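PDB 6SNR: lipid II:glycine glycyltransferase from Staphylococcus aureus, which probably adds the first glycine of the pentaglycine interpeptide bridge to the lysine of lipid II, using glycyl-tRNA(Gly) as donor, in staphylococcal cell-wall synthesis. Local coordinates for residues Met146-Pro151 and Ala372-Trp377. Residues are numbered along the deposited sequence; the frame is centred on the assembly and turned at random.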
loop_
_atom_site.group_PDB
_atom_site.type_symbol
_atom_site.label_atom_id
_atom_site.label_comp_id
_atom_site.label_asym_id
_atom_site.label_seq_id
_atom_site.Cartn_x
_atom_site.Cartn_y
_atom_site.Cartn_z
ATOM N N MET A 146 14.128 -3.129 2.828
ATOM C CA MET A 146 13.942 -2.686 1.464
ATOM C C MET A 146 12.468 -2.762 1.124
ATOM O O MET A 146 11.821 -3.763 1.433
ATOM C CB MET A 146 14.771 -3.576 0.492
ATOM C CG MET A 146 16.231 -3.605 0.819
ATOM S SD MET A 146 17.083 -4.886 -0.187
ATOM C CE MET A 146 18.659 -4.789 0.615
ATOM N N THR A 147 11.992 -1.734 0.432
ATOM C CA THR A 147 10.646 -1.674 -0.107
ATOM C C THR A 147 10.655 -1.257 -1.563
ATOM O O THR A 147 11.689 -0.823 -2.079
ATOM C CB THR A 147 9.716 -0.738 0.685
ATOM O OG1 THR A 147 10.204 0.602 0.644
ATOM C CG2 THR A 147 9.546 -1.253 2.105
ATOM N N MET A 148 9.511 -1.377 -2.207
ATOM C CA MET A 148 9.363 -0.990 -3.596
ATOM C C MET A 148 8.362 0.127 -3.737
ATOM O O MET A 148 7.179 -0.019 -3.357
ATOM C CB MET A 148 8.933 -2.195 -4.443
ATOM C CG MET A 148 9.921 -3.339 -4.362
ATOM S SD MET A 148 11.409 -3.081 -5.355
ATOM C CE MET A 148 10.805 -3.627 -6.957
ATOM N N ILE A 149 8.832 1.249 -4.275
ATOM C CA ILE A 149 8.059 2.431 -4.252
ATOM C C ILE A 149 7.835 3.033 -5.648
ATOM O O ILE A 149 8.786 3.229 -6.381
ATOM C CB ILE A 149 8.764 3.492 -3.387
ATOM C CG1 ILE A 149 8.968 2.984 -1.943
ATOM C CG2 ILE A 149 7.935 4.757 -3.321
ATOM C CD1 ILE A 149 9.524 4.045 -0.978
ATOM N N THR A 150 6.595 3.393 -5.922
ATOM C CA THR A 150 6.208 4.081 -7.173
ATOM C C THR A 150 6.034 5.578 -6.949
ATOM O O THR A 150 5.228 5.998 -6.146
ATOM C CB THR A 150 4.885 3.519 -7.742
ATOM O OG1 THR A 150 4.977 2.091 -7.908
ATOM C CG2 THR A 150 4.523 4.215 -9.076
ATOM N N PRO A 151 6.779 6.419 -7.702
ATOM C CA PRO A 151 6.499 7.851 -7.696
ATOM C C PRO A 151 5.156 8.087 -8.379
ATOM O O PRO A 151 4.921 7.596 -9.540
ATOM C CB PRO A 151 7.645 8.459 -8.518
ATOM C CG PRO A 151 8.653 7.401 -8.654
ATOM C CD PRO A 151 7.932 6.084 -8.551
ATOM N N ALA A 372 8.866 -10.231 -8.235
ATOM C CA ALA A 372 8.290 -10.370 -9.577
ATOM C C ALA A 372 7.052 -9.487 -9.774
ATOM O O ALA A 372 6.838 -8.889 -10.847
ATOM C CB ALA A 372 7.947 -11.840 -9.831
ATOM N N PHE A 373 6.225 -9.431 -8.728
ATOM C CA PHE A 373 5.008 -8.641 -8.678
ATOM C C PHE A 373 5.363 -7.162 -8.612
ATOM O O PHE A 373 4.895 -6.376 -9.425
ATOM C CB PHE A 373 4.144 -9.073 -7.477
ATOM C CG PHE A 373 3.173 -8.039 -6.971
ATOM C CD1 PHE A 373 2.320 -7.363 -7.810
ATOM C CD2 PHE A 373 3.044 -7.842 -5.596
ATOM C CE1 PHE A 373 1.406 -6.432 -7.313
ATOM C CE2 PHE A 373 2.145 -6.929 -5.100
ATOM C CZ PHE A 373 1.310 -6.236 -5.957
ATOM N N LYS A 374 6.160 -6.757 -7.602
ATOM C CA LYS A 374 6.281 -5.347 -7.341
ATOM C C LYS A 374 7.141 -4.599 -8.391
ATOM O O LYS A 374 6.892 -3.440 -8.656
ATOM C CB LYS A 374 6.802 -5.131 -5.898
ATOM C CG LYS A 374 5.815 -5.681 -4.894
ATOM C CD LYS A 374 6.413 -5.768 -3.472
ATOM C CE LYS A 374 5.501 -6.506 -2.493
ATOM N NZ LYS A 374 5.801 -6.225 -1.022
ATOM N N LYS A 375 8.088 -5.317 -9.016
ATOM C CA LYS A 375 9.046 -4.668 -9.908
ATOM C C LYS A 375 8.401 -4.082 -11.194
ATOM O O LYS A 375 8.989 -3.245 -11.821
ATOM C CB LYS A 375 10.186 -5.622 -10.268
ATOM C CG LYS A 375 9.836 -6.779 -11.216
ATOM C CD LYS A 375 11.077 -7.625 -11.438
ATOM C CE LYS A 375 11.003 -8.408 -12.743
ATOM N NZ LYS A 375 12.294 -9.097 -13.026
ATOM N N VAL A 376 7.202 -4.534 -11.565
ATOM C CA VAL A 376 6.592 -4.103 -12.836
ATOM C C VAL A 376 5.737 -2.866 -12.746
ATOM O O VAL A 376 5.184 -2.411 -13.736
ATOM C CB VAL A 376 5.816 -5.262 -13.531
ATOM C CG1 VAL A 376 6.727 -6.442 -13.798
ATOM C CG2 VAL A 376 4.591 -5.691 -12.756
ATOM N N TRP A 377 5.605 -2.299 -11.525
ATOM C CA TRP A 377 4.715 -1.206 -11.272
ATOM C C TRP A 377 5.365 0.197 -11.191
ATOM O O TRP A 377 4.871 1.103 -10.478
ATOM C CB TRP A 377 3.932 -1.530 -9.962
ATOM C CG TRP A 377 2.905 -2.571 -10.248
ATOM C CD1 TRP A 377 2.972 -3.879 -9.964
ATOM C CD2 TRP A 377 1.640 -2.361 -10.897
ATOM N NE1 TRP A 377 1.818 -4.523 -10.398
ATOM C CE2 TRP A 377 0.987 -3.607 -10.964
ATOM C CE3 TRP A 377 1.008 -1.234 -11.458
ATOM C CZ2 TRP A 377 -0.284 -3.771 -11.591
ATOM C CZ3 TRP A 377 -0.269 -1.398 -12.035
ATOM C CH2 TRP A 377 -0.873 -2.683 -12.119
#
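M148 and T150, two residues apart on strand 146-151, both point toward helix 368-374 and the type I turn from K374 to W377. The strand belongs to a mixed sheet of the FemABX fold, between strands 351-356 and 380-383; a short link carries the chain from the turn to edge strand 380-383 of the same sheet, and the turn lies over one face of that sheet. M148 comes first. M148 CB lies 3.9 Å from K374 CB, and the two side chains pass each other at a slant. From there the methionine bends twice, with chi2 at -77° and chi3 at -83°, which sets its methyl against K375, with M148 CE 3.6 Å from K375 CA and close to K375 CB too. Beyond CB the K374 chain runs on extended and leads away, taking NZ to hydrogen bonds with the carbonyl oxygens of F354 and G356 at strand 351-356. T150 then makes the hydrogen bond across the contact, its hydroxyl donating to the W377 carbonyl, while the indole of W377 turns away to meet the rings of F163 and F354. T150 OG1 lies 2.8 Å from W377 O, standing 39° out of the carbonyl plane, while T150 CG2 rests 3.4 Å from that same oxygen.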